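Local coordinates for protein Glp_546_48378_50642 (Giardia intestinalis, PDB 2QVW) that cleaves double-stranded RNA in the RNA interference pathway, producing small interfering RNAs of 21 to 23 base pairs that direct destruction of homologous RNAs, at residues L691-K696 against Y720-E725. Residues are numbered along the deposited sequence.
Sequences LGRLTK and YGDTFE. With MN (manganese (II) ion), chain E.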
loop_
_atom_site.group_PDB
_atom_site.type_symbol
_atom_site.label_atom_id
_atom_site.label_comp_id
_atom_site.label_asym_id
_atom_site.label_seq_id
_atom_site.Cartn_x
_atom_site.Cartn_y
_atom_site.Cartn_z
ATOM N N LEU A 691 -21.113 -5.062 23.223
ATOM C CA LEU A 691 -20.160 -4.397 24.108
ATOM C C LEU A 691 -20.624 -4.435 25.560
ATOM O O LEU A 691 -19.821 -4.585 26.480
ATOM C CB LEU A 691 -19.962 -2.944 23.667
ATOM C CG LEU A 691 -19.487 -2.733 22.229
ATOM C CD1 LEU A 691 -19.456 -1.258 21.908
ATOM C CD2 LEU A 691 -18.124 -3.337 22.049
ATOM N N GLY A 692 -21.928 -4.296 25.758
ATOM C CA GLY A 692 -22.474 -4.312 27.098
ATOM C C GLY A 692 -22.196 -5.606 27.828
ATOM O O GLY A 692 -21.718 -5.591 28.959
ATOM N N ARG A 693 -22.507 -6.727 27.183
ATOM C CA ARG A 693 -22.284 -8.045 27.766
ATOM C C ARG A 693 -20.842 -8.172 28.233
ATOM O O ARG A 693 -20.569 -8.770 29.274
ATOM C CB ARG A 693 -22.559 -9.138 26.740
ATOM C CG ARG A 693 -23.941 -9.139 26.128
ATOM C CD ARG A 693 -24.047 -10.343 25.215
ATOM N NE ARG A 693 -25.393 -10.579 24.709
ATOM C CZ ARG A 693 -25.882 -11.790 24.452
ATOM N NH1 ARG A 693 -25.136 -12.872 24.657
ATOM N NH2 ARG A 693 -27.113 -11.925 23.978
ATOM N N LEU A 694 -19.922 -7.617 27.447
ATOM C CA LEU A 694 -18.500 -7.660 27.771
ATOM C C LEU A 694 -18.289 -6.989 29.111
ATOM O O LEU A 694 -17.628 -7.532 29.989
ATOM C CB LEU A 694 -17.670 -6.932 26.704
ATOM C CG LEU A 694 -17.680 -7.470 25.263
ATOM C CD1 LEU A 694 -16.826 -6.585 24.383
ATOM C CD2 LEU A 694 -17.151 -8.891 25.230
ATOM N N THR A 695 -18.867 -5.801 29.249
ATOM C CA THR A 695 -18.791 -5.006 30.469
ATOM C C THR A 695 -19.227 -5.799 31.700
ATOM O O THR A 695 -18.791 -5.521 32.817
ATOM C CB THR A 695 -19.700 -3.783 30.354
ATOM O OG1 THR A 695 -19.297 -2.994 29.232
ATOM C CG2 THR A 695 -19.635 -2.959 31.616
ATOM N N LYS A 696 -20.097 -6.783 31.484
ATOM C CA LYS A 696 -20.614 -7.618 32.561
ATOM C C LYS A 696 -19.666 -8.749 32.937
ATOM O O LYS A 696 -19.676 -9.227 34.073
ATOM C CB LYS A 696 -21.966 -8.199 32.159
ATOM C CG LYS A 696 -23.016 -7.149 31.858
ATOM C CD LYS A 696 -24.298 -7.798 31.393
ATOM C CE LYS A 696 -25.338 -6.764 31.019
ATOM N NZ LYS A 696 -26.575 -7.429 30.517
ATOM N N TYR A 720 -24.299 0.123 29.937
ATOM C CA TYR A 720 -23.450 -1.051 29.975
ATOM C C TYR A 720 -22.486 -1.046 28.803
ATOM O O TYR A 720 -21.279 -1.202 28.981
ATOM C CB TYR A 720 -24.310 -2.313 29.953
ATOM C CG TYR A 720 -24.846 -2.701 31.314
ATOM C CD1 TYR A 720 -24.008 -3.272 32.277
ATOM C CD2 TYR A 720 -26.184 -2.478 31.654
ATOM C CE1 TYR A 720 -24.489 -3.612 33.538
ATOM C CE2 TYR A 720 -26.674 -2.814 32.920
ATOM C CZ TYR A 720 -25.820 -3.379 33.851
ATOM O OH TYR A 720 -26.297 -3.719 35.097
ATOM N N GLY A 721 -23.015 -0.865 27.601
ATOM C CA GLY A 721 -22.153 -0.845 26.443
ATOM C C GLY A 721 -21.326 0.421 26.433
ATOM O O GLY A 721 -20.139 0.400 26.119
ATOM N N ASP A 722 -21.971 1.522 26.804
ATOM C CA ASP A 722 -21.350 2.843 26.833
ATOM C C ASP A 722 -20.197 2.999 27.818
ATOM O O ASP A 722 -19.247 3.722 27.552
ATOM C CB ASP A 722 -22.420 3.908 27.104
ATOM C CG ASP A 722 -23.340 4.125 25.912
ATOM O OD1 ASP A 722 -23.877 3.131 25.366
ATOM O OD2 ASP A 722 -23.530 5.293 25.516
ATOM N N THR A 723 -20.267 2.337 28.961
ATOM C CA THR A 723 -19.173 2.444 29.915
ATOM C C THR A 723 -17.986 1.644 29.392
ATOM O O THR A 723 -16.835 1.991 29.653
ATOM C CB THR A 723 -19.560 1.910 31.306
ATOM O OG1 THR A 723 -19.968 0.546 31.197
ATOM C CG2 THR A 723 -20.686 2.746 31.905
ATOM N N PHE A 724 -18.262 0.576 28.650
ATOM C CA PHE A 724 -17.186 -0.230 28.099
ATOM C C PHE A 724 -16.310 0.661 27.229
ATOM O O PHE A 724 -15.094 0.679 27.378
ATOM C CB PHE A 724 -17.733 -1.375 27.252
ATOM C CG PHE A 724 -16.655 -2.237 26.638
ATOM C CD1 PHE A 724 -16.072 -3.278 27.360
ATOM C CD2 PHE A 724 -16.195 -1.977 25.342
ATOM C CE1 PHE A 724 -15.047 -4.047 26.806
ATOM C CE2 PHE A 724 -15.170 -2.736 24.771
ATOM C CZ PHE A 724 -14.592 -3.774 25.502
ATOM N N GLU A 725 -16.934 1.400 26.317
ATOM C CA GLU A 725 -16.204 2.304 25.433
ATOM C C GLU A 725 -15.448 3.308 26.282
ATOM O O GLU A 725 -14.349 3.744 25.920
ATOM C CB GLU A 725 -17.158 3.070 24.519
ATOM C CG GLU A 725 -18.058 2.222 23.650
ATOM C CD GLU A 725 -18.996 3.082 22.828
ATOM O OE1 GLU A 725 -19.670 3.966 23.405
ATOM O OE2 GLU A 725 -19.069 2.885 21.602
HETATM MN MN MN E . -22.178 3.826 22.998
#
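In the all-helical C-terminal RNase III domain of this Dicer, segments 691-696 and 720-725, on helix 688-696 and the metal-binding helix 718-735, cross at 76° with axes 7.1 Å apart. A glycine pair permits this approach: the CA atoms of Gly692 and Gly721 lie 3.5 Å apart, with no side chain between the backbones. Beyond it, Thr695 in the m rotamer places its hydroxyl against the facing helix, where OG1 donates a hydrogen bond to Tyr720 O, and its CG2 lies 3.5 Å from Thr723 OG1, itself hydrogen-bonded to Val719 O. Phe724, with chi1 t, packs its ring against the two leucines; Leu694 CD1 sits over one ring face in a CH-pi contact, 3.8 Å from Phe724 CZ, while Leu691 CD2 meets Phe724 CD2 at 4.1 Å. Val748 of helix 737-748 also touches Leu694 and Phe724. Lys696 is fully extended beyond chi1, so its CE lies over the Tyr720 ring, 3.9 Å from Tyr720 CD1, and its NZ is hydrogen-bonded to Pro715 O. Asp722 and Glu725 belong, with Glu651, to a manganese site. Leu691 CD1 packs on Glu725 CG at 4.1 Å, and Glu725 OE1 reaches the MN ion at 2.5 Å.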